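Local coordinates for putative lipoprotein (Campylobacter jejuni subsp. jejuni, PDB 2G5G) that binds haem as a cofacial pair, a property linked to dimerisation, and probably serves in bacterial haem transport, at residues I30-E33 with D34-L37; E252-L255 with K256-D259; L232-D236 with F237-K241; F199-R202 with R203-D206. One frame throughout, in Å; residues are numbered along the deposited sequence.

Contact 1 of 4, residues I30-E33 with D34-L37; sequences ISFE and DMIL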
loop_
_atom_site.group_PDB
_atom_site.type_symbol
_atom_site.label_atom_id
_atom_site.label_comp_id
_atom_site.label_asym_id
_atom_site.label_seq_id
_atom_site.Cartn_x
_atom_site.Cartn_y
_atom_site.Cartn_z
ATOM N N ILE A 30 -15.174 0.451 -39.061
ATOM C CA ILE A 30 -16.392 1.277 -39.016
ATOM C C ILE A 30 -15.962 2.739 -38.924
ATOM O O ILE A 30 -14.968 3.040 -38.273
ATOM C CB ILE A 30 -17.329 0.858 -37.820
ATOM C CG1 ILE A 30 -18.677 1.579 -37.859
ATOM C CG2 ILE A 30 -16.684 1.103 -36.493
ATOM C CD1 ILE A 30 -19.621 1.212 -36.704
ATOM N N SER A 31 -16.671 3.641 -39.601
ATOM C CA SER A 31 -16.280 5.046 -39.520
ATOM C C SER A 31 -16.526 5.578 -38.118
ATOM O O SER A 31 -17.385 5.072 -37.412
ATOM C CB SER A 31 -17.011 5.898 -40.549
ATOM O OG SER A 31 -18.373 6.006 -40.225
ATOM N N PHE A 32 -15.728 6.567 -37.710
ATOM C CA PHE A 32 -15.969 7.313 -36.487
ATOM C C PHE A 32 -17.439 7.785 -36.380
ATOM O O PHE A 32 -18.069 7.537 -35.356
ATOM C CB PHE A 32 -14.963 8.478 -36.353
ATOM C CG PHE A 32 -15.126 9.280 -35.088
ATOM C CD1 PHE A 32 -14.339 9.024 -33.987
ATOM C CD2 PHE A 32 -16.077 10.303 -35.013
ATOM C CE1 PHE A 32 -14.494 9.763 -32.820
ATOM C CE2 PHE A 32 -16.235 11.044 -33.850
ATOM C CZ PHE A 32 -15.428 10.770 -32.753
ATOM N N GLU A 33 -17.978 8.413 -37.436
ATOM C CA GLU A 33 -19.396 8.850 -37.477
ATOM C C GLU A 33 -20.369 7.675 -37.238
ATOM O O GLU A 33 -21.281 7.801 -36.434
ATOM C CB GLU A 33 -19.726 9.508 -38.825
ATOM C CG GLU A 33 -20.303 10.935 -38.750
ATOM C CD GLU A 33 -20.687 11.483 -40.147
ATOM O OE1 GLU A 33 -20.052 12.459 -40.621
ATOM O OE2 GLU A 33 -21.620 10.923 -40.767
ATOM N N ASP A 34 -20.188 6.558 -37.959
ATOM C CA ASP A 34 -21.004 5.348 -37.744
ATOM C C ASP A 34 -20.864 4.738 -36.329
ATOM O O ASP A 34 -21.849 4.234 -35.787
ATOM C CB ASP A 34 -20.725 4.275 -38.808
ATOM C CG ASP A 34 -21.315 4.636 -40.183
ATOM O OD1 ASP A 34 -21.947 5.717 -40.341
ATOM O OD2 ASP A 34 -21.151 3.830 -41.099
HETATM N N MSE A 35 -19.680 4.787 -35.733
HETATM C CA MSE A 35 -19.535 4.353 -34.322
HETATM C C MSE A 35 -20.376 5.270 -33.409
HETATM O O MSE A 35 -21.121 4.787 -32.552
HETATM C CB MSE A 35 -18.085 4.323 -33.844
HETATM C CG MSE A 35 -17.954 3.837 -32.420
HETATM SE SE MSE A 35 -16.258 4.147 -31.620
HETATM C CE MSE A 35 -16.123 6.115 -31.642
ATOM N N ILE A 36 -20.254 6.580 -33.603
ATOM C CA ILE A 36 -21.063 7.539 -32.842
ATOM C C ILE A 36 -22.564 7.261 -32.909
ATOM O O ILE A 36 -23.237 7.263 -31.873
ATOM C CB ILE A 36 -20.747 9.014 -33.264
ATOM C CG1 ILE A 36 -19.267 9.368 -32.958
ATOM C CG2 ILE A 36 -21.748 10.005 -32.652
ATOM C CD1 ILE A 36 -18.841 9.315 -31.491
ATOM N N LEU A 37 -23.095 7.022 -34.110
ATOM C CA LEU A 37 -24.524 6.753 -34.265
ATOM C C LEU A 37 -24.921 5.529 -33.439
ATOM O O LEU A 37 -25.984 5.502 -32.818
ATOM C CB LEU A 37 -24.900 6.571 -35.746
ATOM C CG LEU A 37 -24.622 7.745 -36.699
ATOM C CD1 LEU A 37 -25.019 7.402 -38.144
ATOM C CD2 LEU A 37 -25.325 9.008 -36.221
HETATM O O HOH W 1 -18.896 2.755 -41.273
HETATM O O HOH W 2 -19.653 6.922 -42.352
#
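Ser31 and Asp34 face each other across the first turn of helix 32-39, where the backbone N-H of Met35 bonds to Ser31 O at 2.9 Å and those of Ile36 and Leu37 bond back to Phe32 O and Glu33 O. Ser31 OG, at +70° about chi1, lies between its own backbone N and carbonyl carbon, which turns it over the open end of the helix; there it accepts from Asp34 N at 3.0 Å with an N-H...O angle of 162°. Serine suits this place because its short hydroxyl can replace the carbonyl that a preceding turn would have offered to this N-H. Two waters extend the link: one joins Ser31 N to Asp34 OD2, the other sits 2.6 Å from Ser31 OG and bonds weakly to Asp34 OD1. Ile30 lays CG1 on the Asp34 CB methylene at 3.5 Å. On the apolar face, the Phe32 ring is met obliquely by Ile36 CG1, 3.6 Å from Phe32 CE2, and by the selenomethionine methyl of Met35, whose CE is 4.1 Å from Phe32 CD1. The ring also packs on Ile63 and Ala66 of helix 54-73. This is a classic serine N-cap, starting a helix packed on strands 19-23 and 260-264 of the mixed sheet.

Contact 2 of 4, residues E252-L255 with K256-D259; sequences EIDL and KDSD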
loop_
_atom_site.group_PDB
_atom_site.type_symbol
_atom_site.label_atom_id
_atom_site.label_comp_id
_atom_site.label_asym_id
_atom_site.label_seq_id
_atom_site.Cartn_x
_atom_site.Cartn_y
_atom_site.Cartn_z
ATOM N N GLU A 252 -1.546 -5.470 -27.134
ATOM C CA GLU A 252 -2.407 -6.538 -27.642
ATOM C C GLU A 252 -3.881 -6.154 -27.546
ATOM O O GLU A 252 -4.272 -5.402 -26.650
ATOM C CB GLU A 252 -2.195 -7.840 -26.852
ATOM C CG GLU A 252 -0.767 -8.442 -26.912
ATOM C CD GLU A 252 -0.452 -9.129 -28.251
ATOM O OE1 GLU A 252 -1.240 -10.008 -28.681
ATOM O OE2 GLU A 252 0.587 -8.788 -28.871
ATOM N N ILE A 253 -4.678 -6.697 -28.465
ATOM C CA ILE A 253 -6.110 -6.439 -28.539
ATOM C C ILE A 253 -6.854 -7.741 -28.366
ATOM O O ILE A 253 -6.689 -8.680 -29.173
ATOM C CB ILE A 253 -6.482 -5.767 -29.883
ATOM C CG1 ILE A 253 -5.843 -4.357 -29.933
ATOM C CG2 ILE A 253 -8.013 -5.727 -30.112
ATOM C CD1 ILE A 253 -6.060 -3.632 -31.207
ATOM N N ASP A 254 -7.656 -7.807 -27.309
ATOM C CA ASP A 254 -8.597 -8.887 -27.133
ATOM C C ASP A 254 -9.967 -8.343 -27.495
ATOM O O ASP A 254 -10.481 -7.406 -26.845
ATOM C CB ASP A 254 -8.554 -9.389 -25.686
ATOM C CG ASP A 254 -9.378 -10.642 -25.467
ATOM O OD1 ASP A 254 -9.036 -11.369 -24.533
ATOM O OD2 ASP A 254 -10.335 -10.942 -26.208
ATOM N N LEU A 255 -10.544 -8.916 -28.544
ATOM C CA LEU A 255 -11.847 -8.507 -29.050
ATOM C C LEU A 255 -12.966 -8.644 -28.017
ATOM O O LEU A 255 -13.919 -7.883 -28.025
ATOM C CB LEU A 255 -12.182 -9.302 -30.312
ATOM C CG LEU A 255 -11.287 -9.115 -31.539
ATOM C CD1 LEU A 255 -11.597 -10.238 -32.553
ATOM C CD2 LEU A 255 -11.453 -7.703 -32.133
ATOM N N LYS A 256 -12.836 -9.618 -27.130
ATOM C CA LYS A 256 -13.816 -9.865 -26.099
ATOM C C LYS A 256 -13.893 -8.776 -25.028
ATOM O O LYS A 256 -14.831 -8.791 -24.221
ATOM C CB LYS A 256 -13.533 -11.209 -25.410
ATOM C CG LYS A 256 -13.540 -12.419 -26.354
ATOM C CD LYS A 256 -13.260 -13.768 -25.601
ATOM C CE LYS A 256 -11.774 -13.922 -25.108
ATOM N NZ LYS A 256 -10.700 -13.661 -26.174
ATOM N N ASP A 257 -12.895 -7.893 -24.980
ATOM C CA ASP A 257 -12.825 -6.852 -23.964
ATOM C C ASP A 257 -13.830 -5.719 -24.206
ATOM O O ASP A 257 -14.149 -4.970 -23.292
ATOM C CB ASP A 257 -11.419 -6.244 -23.910
ATOM C CG ASP A 257 -10.486 -7.008 -23.008
ATOM O OD1 ASP A 257 -10.961 -7.730 -22.123
ATOM O OD2 ASP A 257 -9.261 -6.876 -23.190
ATOM N N SER A 258 -14.300 -5.558 -25.435
ATOM C CA SER A 258 -15.049 -4.336 -25.739
ATOM C C SER A 258 -15.974 -4.592 -26.946
ATOM O O SER A 258 -15.942 -5.675 -27.510
ATOM C CB SER A 258 -14.044 -3.205 -25.989
ATOM O OG SER A 258 -13.374 -3.366 -27.233
ATOM N N ASP A 259 -16.803 -3.618 -27.308
ATOM C CA ASP A 259 -17.672 -3.691 -28.496
ATOM C C ASP A 259 -17.081 -2.947 -29.694
ATOM O O ASP A 259 -17.386 -3.257 -30.868
ATOM C CB ASP A 259 -19.058 -3.128 -28.154
ATOM C CG ASP A 259 -19.702 -3.896 -27.006
ATOM O OD1 ASP A 259 -19.914 -5.134 -27.183
ATOM O OD2 ASP A 259 -19.934 -3.302 -25.924
HETATM O O HOH W 3 -10.954 -4.763 -27.575
HETATM O O HOH W 4 -7.778 -5.828 -25.302
#
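Asp254 and Lys256 are joined by a salt bridge that folds the lysine back over the turn. Along the lysine, CB lies 3.3 Å from Asp254 OD2 and CG 3.5 Å from it; CD stands farther off, before bends at chi3 (-71°) and chi4 (-51°) curl the chain round so that CE approaches the same oxygen again. At the tip, Lys256 NZ bonds to Asp254 OD2 at 2.7 Å on the syn side. Lys256 N gives a second bond to Asp254 OD2 at 3.0 Å, on the anti side and from the opposite face of the carboxylate plane. One oxygen is thus gripped by both ends of a single residue: Asp254 sits two residues earlier with CG anti to its own N, which brings its carboxylate to the lysine's backbone and curled tip alike. Its other oxygen, OD1, pairs with Lys227, so two lysines probably offset its charge. Asp257 N closes the turn on Asp254 O at 3.1 Å, and a water links Asp254 N to Asp257 OD2, while Asp257 OD1 goes to Ser225. A second water spans Asp254 O and Ser258 OG, which also bonds to Tyr260 O. This 3-10 turn lies in the loop between strands 243-248 and 260-264, beside the residues that follow helix 221-224.

Contact 3 of 4, residues L232-D236 with F237-K241; sequences LHIQD and FKSSK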
loop_
_atom_site.group_PDB
_atom_site.type_symbol
_atom_site.label_atom_id
_atom_site.label_comp_id
_atom_site.label_asym_id
_atom_site.label_seq_id
_atom_site.Cartn_x
_atom_site.Cartn_y
_atom_site.Cartn_z
ATOM N N LEU A 232 -19.546 -6.969 -16.121
ATOM C CA LEU A 232 -20.012 -8.123 -15.360
ATOM C C LEU A 232 -20.857 -7.702 -14.156
ATOM O O LEU A 232 -21.840 -8.357 -13.821
ATOM C CB LEU A 232 -18.823 -8.951 -14.857
ATOM C CG LEU A 232 -17.830 -9.458 -15.906
ATOM C CD1 LEU A 232 -16.644 -10.152 -15.204
ATOM C CD2 LEU A 232 -18.560 -10.412 -16.864
ATOM N N HIS A 233 -20.463 -6.604 -13.520
ATOM C CA HIS A 233 -21.136 -6.132 -12.309
ATOM C C HIS A 233 -22.461 -5.503 -12.679
ATOM O O HIS A 233 -23.463 -5.719 -11.987
ATOM C CB HIS A 233 -20.252 -5.152 -11.517
ATOM C CG HIS A 233 -18.974 -5.767 -11.034
ATOM N ND1 HIS A 233 -18.802 -6.211 -9.741
ATOM C CD2 HIS A 233 -17.810 -6.028 -11.678
ATOM C CE1 HIS A 233 -17.590 -6.722 -9.609
ATOM N NE2 HIS A 233 -16.967 -6.624 -10.769
ATOM N N ILE A 234 -22.490 -4.785 -13.811
ATOM C CA ILE A 234 -23.770 -4.277 -14.365
ATOM C C ILE A 234 -24.780 -5.409 -14.577
ATOM O O ILE A 234 -25.951 -5.294 -14.215
ATOM C CB ILE A 234 -23.549 -3.449 -15.666
ATOM C CG1 ILE A 234 -22.775 -2.156 -15.349
ATOM C CG2 ILE A 234 -24.910 -3.142 -16.406
ATOM C CD1 ILE A 234 -22.337 -1.353 -16.613
ATOM N N GLN A 235 -24.328 -6.525 -15.151
ATOM C CA GLN A 235 -25.176 -7.707 -15.348
ATOM C C GLN A 235 -25.741 -8.224 -14.049
ATOM O O GLN A 235 -26.937 -8.539 -13.976
ATOM C CB GLN A 235 -24.385 -8.865 -15.986
ATOM C CG GLN A 235 -23.942 -8.607 -17.412
ATOM C CD GLN A 235 -23.227 -9.817 -18.012
ATOM O OE1 GLN A 235 -22.111 -9.694 -18.514
ATOM N NE2 GLN A 235 -23.874 -10.991 -17.967
ATOM N N ASP A 236 -24.868 -8.340 -13.031
ATOM C CA ASP A 236 -25.263 -8.815 -11.687
ATOM C C ASP A 236 -26.250 -7.872 -11.004
ATOM O O ASP A 236 -27.097 -8.339 -10.218
ATOM C CB ASP A 236 -24.046 -9.052 -10.776
ATOM C CG ASP A 236 -23.329 -10.406 -11.053
ATOM O OD1 ASP A 236 -23.863 -11.257 -11.798
ATOM O OD2 ASP A 236 -22.221 -10.600 -10.504
ATOM N N PHE A 237 -26.162 -6.567 -11.288
ATOM C CA PHE A 237 -27.190 -5.614 -10.833
ATOM C C PHE A 237 -28.580 -5.799 -11.509
ATOM O O PHE A 237 -29.549 -5.128 -11.117
ATOM C CB PHE A 237 -26.708 -4.138 -10.997
ATOM C CG PHE A 237 -25.922 -3.583 -9.809
ATOM C CD1 PHE A 237 -26.528 -3.390 -8.569
ATOM C CD2 PHE A 237 -24.582 -3.228 -9.943
ATOM C CE1 PHE A 237 -25.806 -2.887 -7.512
ATOM C CE2 PHE A 237 -23.858 -2.708 -8.888
ATOM C CZ PHE A 237 -24.468 -2.536 -7.668
ATOM N N LYS A 238 -28.652 -6.655 -12.533
ATOM C CA LYS A 238 -29.860 -6.928 -13.333
ATOM C C LYS A 238 -30.367 -5.662 -14.044
ATOM O O LYS A 238 -31.561 -5.426 -14.102
ATOM C CB LYS A 238 -30.973 -7.596 -12.483
ATOM C CG LYS A 238 -30.464 -8.756 -11.638
ATOM C CD LYS A 238 -30.670 -10.070 -12.339
ATOM C CE LYS A 238 -31.734 -10.895 -11.606
ATOM N NZ LYS A 238 -32.312 -12.039 -12.424
ATOM N N SER A 239 -29.446 -4.870 -14.589
ATOM C CA SER A 239 -29.802 -3.702 -15.384
ATOM C C SER A 239 -30.345 -4.134 -16.748
ATOM O O SER A 239 -29.797 -5.040 -17.377
ATOM C CB SER A 239 -28.578 -2.824 -15.602
ATOM O OG SER A 239 -28.966 -1.620 -16.263
ATOM N N SER A 240 -31.417 -3.483 -17.214
ATOM C CA SER A 240 -31.820 -3.626 -18.611
ATOM C C SER A 240 -31.292 -2.497 -19.516
ATOM O O SER A 240 -31.645 -2.448 -20.692
ATOM C CB SER A 240 -33.328 -3.727 -18.763
ATOM O OG SER A 240 -33.774 -5.007 -18.366
ATOM N N LYS A 241 -30.472 -1.600 -18.970
ATOM C CA LYS A 241 -29.823 -0.539 -19.762
ATOM C C LYS A 241 -29.019 -1.136 -20.886
ATOM O O LYS A 241 -28.414 -2.225 -20.735
ATOM C CB LYS A 241 -28.895 0.334 -18.901
ATOM C CG LYS A 241 -29.649 1.318 -17.983
ATOM C CD LYS A 241 -28.708 2.279 -17.316
ATOM C CE LYS A 241 -29.464 3.372 -16.505
ATOM N NZ LYS A 241 -28.370 4.232 -15.902
#
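Phe237 folds its ring back along the last turn of helix 230-236, with Phe237 CD2 3.4 Å from His233 O in an oblique approach. The same carbonyl accepts from Phe237 N at 2.9 Å, so backbone bond and ring share one oxygen. His233 points its imidazole away from the turn, where ND1 pairs with Arg202. Ile234 leaves the helix on another side: CG2, anti to the backbone N, reaches past the end of the helix to Ser239 CB at 3.8 Å, the beta-branched methyl packing on the serine methylene. Beyond the helix, Lys238 N bonds to Gln235 O at 2.9 Å as the chain leaves the helix. Lys238 departs from helical phi/psi with a positive phi of 61°, and with two bonds back into the last turn, one of them this one, the exit is a Schellman motif; its side chain starts away from the helix, as suits a charged residue on an exposed turn. Ser239 OG then accepts from Lys241 N at 3.1 Å, an ST turn that shapes the next bend. Asp236 turns its carboxylate elsewhere, to Ser162 and to the backbone N of Tyr160 and Val161. The helix end therefore sits between helix 187-210, which Phe237 and His233 touch, and the loop around Ser162, and the chain leads on to strand 243-248, with Lys241 NZ bonding to Leu208 O and His211 O.

Contact 4 of 4, residues F199-R202 with R203-D206; sequences FKDR and RMAD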
loop_
_atom_site.group_PDB
_atom_site.type_symbol
_atom_site.label_atom_id
_atom_site.label_comp_id
_atom_site.label_asym_id
_atom_site.label_seq_id
_atom_site.Cartn_x
_atom_site.Cartn_y
_atom_site.Cartn_z
ATOM N N PHE A 199 -14.216 -4.594 -5.844
ATOM C CA PHE A 199 -14.999 -3.550 -5.180
ATOM C C PHE A 199 -15.110 -2.246 -5.977
ATOM O O PHE A 199 -16.190 -1.652 -5.992
ATOM C CB PHE A 199 -14.449 -3.259 -3.771
ATOM C CG PHE A 199 -15.045 -4.123 -2.687
ATOM C CD1 PHE A 199 -14.395 -5.288 -2.264
ATOM C CD2 PHE A 199 -16.215 -3.748 -2.047
ATOM C CE1 PHE A 199 -14.937 -6.083 -1.254
ATOM C CE2 PHE A 199 -16.760 -4.539 -1.027
ATOM C CZ PHE A 199 -16.107 -5.706 -0.632
ATOM N N LYS A 200 -14.011 -1.789 -6.599
ATOM C CA LYS A 200 -13.999 -0.588 -7.444
ATOM C C LYS A 200 -14.978 -0.792 -8.592
ATOM O O LYS A 200 -15.791 0.078 -8.888
ATOM C CB LYS A 200 -12.610 -0.311 -8.042
ATOM C CG LYS A 200 -11.563 0.241 -7.043
ATOM C CD LYS A 200 -10.178 0.317 -7.663
ATOM C CE LYS A 200 -9.246 1.203 -6.802
ATOM N NZ LYS A 200 -7.875 1.139 -7.362
ATOM N N ASP A 201 -14.909 -1.966 -9.210
ATOM C CA ASP A 201 -15.782 -2.327 -10.341
ATOM C C ASP A 201 -17.260 -2.346 -9.969
ATOM O O ASP A 201 -18.110 -1.847 -10.715
ATOM C CB ASP A 201 -15.307 -3.669 -10.907
ATOM C CG ASP A 201 -14.037 -3.520 -11.720
ATOM O OD1 ASP A 201 -13.734 -2.376 -12.153
ATOM O OD2 ASP A 201 -13.315 -4.530 -11.923
ATOM N N ARG A 202 -17.548 -2.845 -8.767
ATOM C CA ARG A 202 -18.890 -2.923 -8.234
ATOM C C ARG A 202 -19.472 -1.523 -8.012
ATOM O O ARG A 202 -20.609 -1.263 -8.395
ATOM C CB ARG A 202 -18.891 -3.715 -6.919
ATOM C CG ARG A 202 -20.268 -3.928 -6.301
ATOM C CD ARG A 202 -21.211 -4.659 -7.255
ATOM N NE ARG A 202 -20.757 -5.998 -7.662
ATOM C CZ ARG A 202 -21.012 -7.116 -6.979
ATOM N NH1 ARG A 202 -21.702 -7.079 -5.832
ATOM N NH2 ARG A 202 -20.574 -8.284 -7.432
ATOM N N ARG A 203 -18.673 -0.648 -7.413
ATOM C CA ARG A 203 -19.088 0.739 -7.131
ATOM C C ARG A 203 -19.325 1.529 -8.413
ATOM O O ARG A 203 -20.390 2.121 -8.554
ATOM C CB ARG A 203 -18.049 1.470 -6.272
ATOM C CG ARG A 203 -18.277 3.006 -6.165
ATOM C CD ARG A 203 -19.566 3.350 -5.451
ATOM N NE ARG A 203 -19.624 2.731 -4.118
ATOM C CZ ARG A 203 -19.000 3.200 -3.021
ATOM N NH1 ARG A 203 -18.265 4.307 -3.050
ATOM N NH2 ARG A 203 -19.126 2.537 -1.884
HETATM N N MSE A 204 -18.343 1.539 -9.321
HETATM C CA MSE A 204 -18.517 2.182 -10.625
HETATM C C MSE A 204 -19.773 1.657 -11.334
HETATM O O MSE A 204 -20.540 2.478 -11.864
HETATM C CB MSE A 204 -17.269 2.072 -11.493
HETATM C CG MSE A 204 -16.017 2.755 -10.845
HETATM SE SE MSE A 204 -14.660 3.061 -12.088
HETATM C CE MSE A 204 -13.503 1.606 -11.434
ATOM N N ALA A 205 -19.989 0.329 -11.336
ATOM C CA ALA A 205 -21.259 -0.261 -11.837
ATOM C C ALA A 205 -22.497 0.271 -11.122
ATOM O O ALA A 205 -23.520 0.567 -11.762
ATOM C CB ALA A 205 -21.252 -1.777 -11.782
ATOM N N ASP A 206 -22.405 0.391 -9.802
ATOM C CA ASP A 206 -23.527 0.850 -8.989
ATOM C C ASP A 206 -23.901 2.265 -9.470
ATOM O O ASP A 206 -25.059 2.544 -9.774
ATOM C CB ASP A 206 -23.098 0.800 -7.499
ATOM C CG ASP A 206 -24.255 0.987 -6.506
ATOM O OD1 ASP A 206 -25.419 1.216 -6.875
ATOM O OD2 ASP A 206 -23.974 0.893 -5.309
#
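Lys200 and Met204 are joined by the straightest of four successive backbone bonds: Met204 N reaches Lys200 O at 3.0 Å with an N-H...O angle of 172°. Asp206 N bonds to Arg202 O at 2.8 Å, while Arg203 and Ala205 close the rungs to Phe199 and Asp201. The polar ends of the side chains find partners beyond these two turns. Lys200, extended beyond CG, carries NZ to a hydrogen bond with a haem propionate oxygen, the reach and positive charge that a lysine offers such an anion. Asp201 OD1 is hydrogen-bonded to His223 ND1. Both arginines bend at chi2 and chi3, which carries the guanidinium group of Arg202 to Lys158 O and Ser162 and that of Arg203 to a salt bridge with Glu146. The four backbone i to i+4 bonds are those of a regular alpha-helix, here the long helix 187-210, whose earlier residues Leu189, Leu193 and Ile196 line the haem pocket of this ChaN-family protein. Around the helix, the selenomethionine Met204 doubles back at chi3, leaving Met204 CE 3.7 Å from Lys200 O and 4.0 Å from Lys200 CB. The same methyl, Met204 CE, passes Asp201 OD1 at 4.1 Å. A flexible selenoether chain suits this buried place beside Ala140 of strand 137-141. Ala205 CB sits 3.3 Å from Asp201 O, small enough to let His233 of helix 230-236 pack close.

From the N terminus, contact 1 opens helix 32-39, contact 4 lies within helix 187-210, contact 3 ends helix 230-236, and contact 2 turns the chain between strands 243-248 and 260-264. Each is a continuous local stretch, so the four run in series and none nests or crosses. Contacts 3 and 4 touch, through His233 ND1 and Arg202 NE at 2.9 Å, a probable hydrogen bond, and through Phe237 packing on Asp206, tying helix 230-236 to helix 187-210, which lines the haem pocket. Contacts 1 and 4 lie on opposite sides of the chain's centre, their centres about 29 Å apart, while contact 2 touches none of the others.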